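Local coordinates for uncharacterized protein lp_2219 (Lactobacillus plantarum, PDB 3HFQ) that is of unknown function but belongs to the lactonase-like seven-bladed beta-propellers, consistent with a sugar-lactone hydrolase, at residues 103-108 with 142-147. The protein carries 1 engineered substitution. Numbering follows the deposited sequence.
Sequences ANYHKG and HIHYTD. With PO4 (phosphate ion), chain C.
Tyr105 and His142 bring the two backbones within 4.2 Å at their CA atoms, yet no hydrogen bond joins the segments; CA-H...O contacts bridge them instead, His142 CA lying 3.2 Å from Tyr105 O. The two rings form an offset stack with planes 6° apart, and His142 CB sits over the centre of the tyrosine ring in a CH-pi contact, 3.7 Å from its centroid. Tyr105 CG is anti to the backbone N (chi1 -172°). At the edge of the ring, near its plane, His144 CD2 lies 3.5 Å from Tyr105 CD2. In this seven-bladed beta-propeller the contact joins neighbouring blades: the turn after strand 99-104 meets strand 143-148, the first strand of the next blade. His144 NE2 donates to phosphate O4 at 2.7 Å; Arg190 and Arg259 also bind this ion, which probably came from the crystallisation liquor. An alanine in place of Tyr105 would probably leave that face of the His142 ring without its stacking partner and open a gap beside His144 CD2. Ala103 CB packs on Ile143 CG2 (3.6 Å) and Thr146 CG2. Asn104, whose ND2 is hydrogen-bonded to Thr86 O, accepts from Lys107 N through OD1 in an Asx motif, while Ile143 CG1 lies against Gly108.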
loop_
_atom_site.group_PDB
_atom_site.type_symbol
_atom_site.label_atom_id
_atom_site.label_comp_id
_atom_site.label_asym_id
_atom_site.label_seq_id
_atom_site.Cartn_x
_atom_site.Cartn_y
_atom_site.Cartn_z
ATOM N N ALA A 103 -5.502 -6.324 6.387
ATOM C CA ALA A 103 -5.017 -5.772 7.649
ATOM C C ALA A 103 -6.053 -4.806 8.202
ATOM O O ALA A 103 -6.559 -3.964 7.467
ATOM C CB ALA A 103 -3.706 -5.037 7.418
ATOM N N ASN A 104 -6.367 -4.912 9.489
ATOM C CA ASN A 104 -7.348 -4.005 10.072
ATOM C C ASN A 104 -6.700 -3.124 11.130
ATOM O O ASN A 104 -6.247 -3.598 12.170
ATOM C CB ASN A 104 -8.518 -4.779 10.682
ATOM C CG ASN A 104 -9.704 -3.882 10.991
ATOM O OD1 ASN A 104 -9.584 -2.903 11.734
ATOM N ND2 ASN A 104 -10.854 -4.209 10.420
ATOM N N TYR A 105 -6.678 -1.830 10.847
ATOM C CA TYR A 105 -6.072 -0.836 11.721
ATOM C C TYR A 105 -6.692 -0.751 13.109
ATOM O O TYR A 105 -6.022 -0.980 14.113
ATOM C CB TYR A 105 -6.147 0.527 11.036
ATOM C CG TYR A 105 -5.388 1.633 11.735
ATOM C CD1 TYR A 105 -5.953 2.337 12.800
ATOM C CD2 TYR A 105 -4.116 1.998 11.304
ATOM C CE1 TYR A 105 -5.260 3.379 13.423
ATOM C CE2 TYR A 105 -3.415 3.033 11.917
ATOM C CZ TYR A 105 -3.993 3.722 12.967
ATOM O OH TYR A 105 -3.292 4.753 13.554
ATOM N N HIS A 106 -7.977 -0.427 13.156
ATOM C CA HIS A 106 -8.682 -0.271 14.420
ATOM C C HIS A 106 -8.801 -1.543 15.263
ATOM O O HIS A 106 -8.686 -1.485 16.488
ATOM C CB HIS A 106 -10.062 0.321 14.137
ATOM C CG HIS A 106 -10.017 1.571 13.309
ATOM N ND1 HIS A 106 -9.573 2.779 13.807
ATOM C CD2 HIS A 106 -10.319 1.788 12.009
ATOM C CE1 HIS A 106 -9.606 3.686 12.847
ATOM N NE2 HIS A 106 -10.055 3.110 11.744
ATOM N N LYS A 107 -9.016 -2.689 14.621
ATOM C CA LYS A 107 -9.152 -3.953 15.348
ATOM C C LYS A 107 -7.823 -4.594 15.744
ATOM O O LYS A 107 -7.776 -5.403 16.673
ATOM C CB LYS A 107 -9.942 -4.968 14.519
ATOM C CG LYS A 107 -11.403 -4.628 14.296
ATOM C CD LYS A 107 -12.064 -5.741 13.487
ATOM C CE LYS A 107 -13.572 -5.721 13.619
ATOM N NZ LYS A 107 -14.181 -6.901 12.939
ATOM N N GLY A 108 -6.755 -4.244 15.030
ATOM C CA GLY A 108 -5.444 -4.804 15.323
ATOM C C GLY A 108 -5.359 -6.249 14.867
ATOM O O GLY A 108 -4.745 -7.094 15.523
ATOM N N HIS A 142 -2.387 -1.722 15.757
ATOM C CA HIS A 142 -2.901 -1.187 14.503
ATOM C C HIS A 142 -2.165 -1.841 13.330
ATOM O O HIS A 142 -1.091 -1.396 12.941
ATOM C CB HIS A 142 -2.699 0.333 14.471
ATOM C CG HIS A 142 -3.477 1.070 15.522
ATOM N ND1 HIS A 142 -2.979 2.181 16.175
ATOM C CD2 HIS A 142 -4.723 0.876 16.012
ATOM C CE1 HIS A 142 -3.890 2.636 17.021
ATOM N NE2 HIS A 142 -4.955 1.863 16.942
ATOM N N ILE A 143 -2.743 -2.904 12.775
ATOM C CA ILE A 143 -2.125 -3.607 11.653
ATOM C C ILE A 143 -2.382 -2.807 10.379
ATOM O O ILE A 143 -3.516 -2.422 10.103
ATOM C CB ILE A 143 -2.701 -5.039 11.506
ATOM C CG1 ILE A 143 -2.573 -5.789 12.835
ATOM C CG2 ILE A 143 -1.942 -5.799 10.431
ATOM C CD1 ILE A 143 -1.139 -5.892 13.358
ATOM N N HIS A 144 -1.337 -2.569 9.591
ATOM C CA HIS A 144 -1.492 -1.758 8.386
ATOM C C HIS A 144 -0.955 -2.386 7.104
ATOM O O HIS A 144 -1.040 -1.782 6.029
ATOM C CB HIS A 144 -0.790 -0.415 8.599
ATOM C CG HIS A 144 -1.540 0.755 8.043
ATOM N ND1 HIS A 144 -2.089 0.754 6.779
ATOM C CD2 HIS A 144 -1.846 1.955 8.588
ATOM C CE1 HIS A 144 -2.705 1.903 6.571
ATOM N NE2 HIS A 144 -2.573 2.652 7.653
ATOM N N TYR A 145 -0.408 -3.590 7.207
ATOM C CA TYR A 145 0.168 -4.238 6.038
ATOM C C TYR A 145 0.234 -5.743 6.243
ATOM O O TYR A 145 0.637 -6.216 7.308
ATOM C CB TYR A 145 1.571 -3.653 5.797
ATOM C CG TYR A 145 2.359 -4.229 4.634
ATOM C CD1 TYR A 145 3.101 -5.402 4.777
ATOM C CD2 TYR A 145 2.397 -3.573 3.404
ATOM C CE1 TYR A 145 3.866 -5.906 3.718
ATOM C CE2 TYR A 145 3.154 -4.073 2.339
ATOM C CZ TYR A 145 3.887 -5.236 2.505
ATOM O OH TYR A 145 4.634 -5.736 1.461
ATOM N N THR A 146 -0.192 -6.480 5.222
ATOM C CA THR A 146 -0.176 -7.938 5.238
ATOM C C THR A 146 0.145 -8.393 3.818
ATOM O O THR A 146 -0.747 -8.489 2.976
ATOM C CB THR A 146 -1.548 -8.534 5.635
ATOM O OG1 THR A 146 -2.568 -7.987 4.790
ATOM C CG2 THR A 146 -1.873 -8.221 7.094
ATOM N N ASP A 147 1.417 -8.659 3.545
ATOM C CA ASP A 147 1.797 -9.099 2.211
ATOM C C ASP A 147 2.947 -10.103 2.247
ATOM O O ASP A 147 3.642 -10.230 3.254
ATOM C CB ASP A 147 2.156 -7.894 1.333
ATOM C CG ASP A 147 1.593 -8.018 -0.076
ATOM O OD1 ASP A 147 1.564 -9.150 -0.605
ATOM O OD2 ASP A 147 1.183 -6.989 -0.656
HETATM P P PO4 C . -2.953 5.791 8.433
HETATM O O1 PO4 C . -3.555 7.186 8.847
HETATM O O2 PO4 C . -2.074 5.958 7.136
HETATM O O3 PO4 C . -2.063 5.227 9.607
HETATM O O4 PO4 C . -4.125 4.779 8.134
#